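Local structure of ribulose-5-phosphate reductase 1 (Staphylococcus aureus, 6XHK) at residues A[29-34]-A[117-122]. The protein catalyses the NADPH-dependent reduction of D-ribulose 5-phosphate to D-ribitol 5-phosphate, a step in making the poly(ribitol phosphate) teichoic acid of the cell wall. Numbering follows the deposited sequence.
Sequences IVRPLY and MQDFVL
Val30 and Val121 face each other as an antiparallel hydrogen-bonded pair, with the N of Val121 giving a nearly straight bond to the O of Val30 (2.8 Å, N-H...O 165°) and the N of Val30 returning a more bent one to the O of Val121 (3.0 Å, 133°). The O of Val30 also takes a CA-H...O contact from Phe120, and it lies at the edge of that residue's ring, near the ring plane. Ile29 pairs with Leu122 at the next, non-hydrogen-bonded position; the two side chains run side by side, Ile29 CG1 against Leu122 CD2. The other branch of Ile29, CG2, anti to the backbone N, meets CD1 of Phe120 at 3.6 Å. Both segments belong to the GroES-like domain of this zinc-containing alcohol dehydrogenase family member, where strand 28-36 bonds to strand 65-73 as well, and Val71 packs on both Ile29 and Phe120. Before Phe120 the strand pairing stops, and the side chains of Arg31 and Pro32 meet backbone oxygens instead. Pro32, which has no N-H to offer, sets its ring against the chain turning away, with CG nearest the O of Gln118 and CD near both that oxygen and the O of Asp119. Arg31, extended from CG to NE, lies alongside Asp119; NH1 to OD1 is a long salt bridge of 3.7 Å, with the guanidinium and carboxylate planes 23° apart. Asp119 OD2 is bound by Gln4 of strand 2-10, while Gln118 NE2 reaches back to the O of Phe120 (3.2 Å), an oxygen that Asn3 of the same strand also bonds.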
loop_
_atom_site.group_PDB
_atom_site.type_symbol
_atom_site.label_atom_id
_atom_site.label_comp_id
_atom_site.label_asym_id
_atom_site.label_seq_id
_atom_site.Cartn_x
_atom_site.Cartn_y
_atom_site.Cartn_z
ATOM N N ILE A 29 2.023 -22.020 9.239
ATOM C CA ILE A 29 3.421 -21.676 8.985
ATOM C C ILE A 29 3.602 -21.462 7.491
ATOM O O ILE A 29 3.252 -22.324 6.686
ATOM C CB ILE A 29 4.374 -22.764 9.509
ATOM C CG1 ILE A 29 4.317 -22.860 11.041
ATOM C CG2 ILE A 29 5.790 -22.479 9.065
ATOM C CD1 ILE A 29 3.259 -23.805 11.562
ATOM N N VAL A 30 4.155 -20.313 7.121
ATOM C CA VAL A 30 4.150 -19.810 5.751
ATOM C C VAL A 30 5.568 -19.426 5.370
ATOM O O VAL A 30 6.258 -18.747 6.141
ATOM C CB VAL A 30 3.203 -18.602 5.609
ATOM C CG1 VAL A 30 3.094 -18.142 4.179
ATOM C CG2 VAL A 30 1.826 -18.977 6.116
ATOM N N ARG A 31 6.018 -19.868 4.153
ATOM C CA ARG A 31 7.315 -19.312 3.787
ATOM C C ARG A 31 7.108 -18.155 2.832
ATOM O O ARG A 31 6.422 -18.310 1.811
ATOM C CB ARG A 31 8.233 -20.339 3.132
ATOM C CG ARG A 31 9.517 -19.676 2.642
ATOM C CD ARG A 31 10.454 -20.643 2.062
ATOM N NE ARG A 31 11.582 -20.003 1.403
ATOM C CZ ARG A 31 12.763 -19.842 1.996
ATOM N NH1 ARG A 31 12.941 -20.239 3.253
ATOM N NH2 ARG A 31 13.770 -19.283 1.344
ATOM N N PRO A 32 7.659 -16.986 3.127
ATOM C CA PRO A 32 7.500 -15.867 2.205
ATOM C C PRO A 32 8.167 -16.129 0.865
ATOM O O PRO A 32 9.217 -16.767 0.789
ATOM C CB PRO A 32 8.135 -14.703 2.973
ATOM C CG PRO A 32 9.122 -15.334 3.888
ATOM C CD PRO A 32 8.474 -16.622 4.305
ATOM N N LEU A 33 7.510 -15.662 -0.200
ATOM C CA LEU A 33 7.983 -15.798 -1.577
ATOM C C LEU A 33 8.399 -14.464 -2.184
ATOM O O LEU A 33 9.566 -14.283 -2.538
ATOM C CB LEU A 33 6.912 -16.470 -2.463
ATOM C CG LEU A 33 6.550 -17.915 -2.111
ATOM C CD1 LEU A 33 5.436 -18.483 -2.986
ATOM C CD2 LEU A 33 7.800 -18.768 -2.156
ATOM N N TYR A 34 7.468 -13.530 -2.340
ATOM C CA TYR A 34 7.768 -12.172 -2.772
ATOM C C TYR A 34 7.315 -11.173 -1.702
ATOM O O TYR A 34 6.351 -11.404 -0.965
ATOM C CB TYR A 34 7.116 -11.893 -4.137
ATOM C CG TYR A 34 7.593 -12.842 -5.230
ATOM C CD1 TYR A 34 6.877 -14.006 -5.549
ATOM C CD2 TYR A 34 8.746 -12.561 -5.963
ATOM C CE1 TYR A 34 7.314 -14.869 -6.549
ATOM C CE2 TYR A 34 9.191 -13.421 -6.970
ATOM C CZ TYR A 34 8.473 -14.569 -7.258
ATOM O OH TYR A 34 8.917 -15.411 -8.260
ATOM N N MET A 117 10.671 -10.476 7.014
ATOM C CA MET A 117 12.003 -10.951 6.646
ATOM C C MET A 117 12.430 -12.069 7.592
ATOM O O MET A 117 13.283 -11.907 8.466
ATOM C CB MET A 117 12.999 -9.807 6.642
ATOM C CG MET A 117 12.533 -8.614 5.872
ATOM S SD MET A 117 13.598 -7.258 6.314
ATOM C CE MET A 117 15.109 -7.764 5.552
ATOM N N GLN A 118 11.828 -13.239 7.401
ATOM C CA GLN A 118 12.234 -14.416 8.153
ATOM C C GLN A 118 11.961 -15.663 7.315
ATOM O O GLN A 118 11.274 -15.610 6.292
ATOM C CB GLN A 118 11.530 -14.471 9.517
ATOM C CG GLN A 118 10.054 -14.181 9.524
ATOM C CD GLN A 118 9.616 -13.638 10.858
ATOM O OE1 GLN A 118 10.245 -12.728 11.383
ATOM N NE2 GLN A 118 8.580 -14.231 11.449
ATOM N N ASP A 119 12.524 -16.796 7.758
ATOM C CA ASP A 119 12.360 -18.036 7.006
ATOM C C ASP A 119 10.921 -18.541 7.063
ATOM O O ASP A 119 10.442 -19.135 6.091
ATOM C CB ASP A 119 13.308 -19.121 7.518
ATOM C CG ASP A 119 14.726 -18.976 6.987
ATOM O OD1 ASP A 119 14.899 -18.443 5.864
ATOM O OD2 ASP A 119 15.661 -19.448 7.683
ATOM N N PHE A 120 10.214 -18.322 8.182
ATOM C CA PHE A 120 8.824 -18.740 8.305
ATOM C C PHE A 120 8.029 -17.653 9.022
ATOM O O PHE A 120 8.530 -17.025 9.958
ATOM C CB PHE A 120 8.684 -20.044 9.088
ATOM C CG PHE A 120 9.413 -21.204 8.479
ATOM C CD1 PHE A 120 8.895 -21.883 7.389
ATOM C CD2 PHE A 120 10.588 -21.678 9.080
ATOM C CE1 PHE A 120 9.571 -22.955 6.855
ATOM C CE2 PHE A 120 11.263 -22.759 8.574
ATOM C CZ PHE A 120 10.753 -23.403 7.458
ATOM N N VAL A 121 6.791 -17.440 8.582
ATOM C CA VAL A 121 5.876 -16.469 9.178
ATOM C C VAL A 121 4.660 -17.223 9.685
ATOM O O VAL A 121 4.020 -17.953 8.922
ATOM C CB VAL A 121 5.461 -15.379 8.177
ATOM C CG1 VAL A 121 4.618 -14.352 8.847
ATOM C CG2 VAL A 121 6.683 -14.692 7.623
ATOM N N LEU A 122 4.337 -17.048 10.963
ATOM C CA LEU A 122 3.164 -17.694 11.542
ATOM C C LEU A 122 1.978 -16.746 11.496
ATOM O O LEU A 122 2.095 -15.580 11.862
ATOM C CB LEU A 122 3.422 -18.127 12.978
ATOM C CG LEU A 122 4.668 -18.982 13.056
ATOM C CD1 LEU A 122 5.877 -18.137 13.463
ATOM C CD2 LEU A 122 4.403 -20.072 14.027
#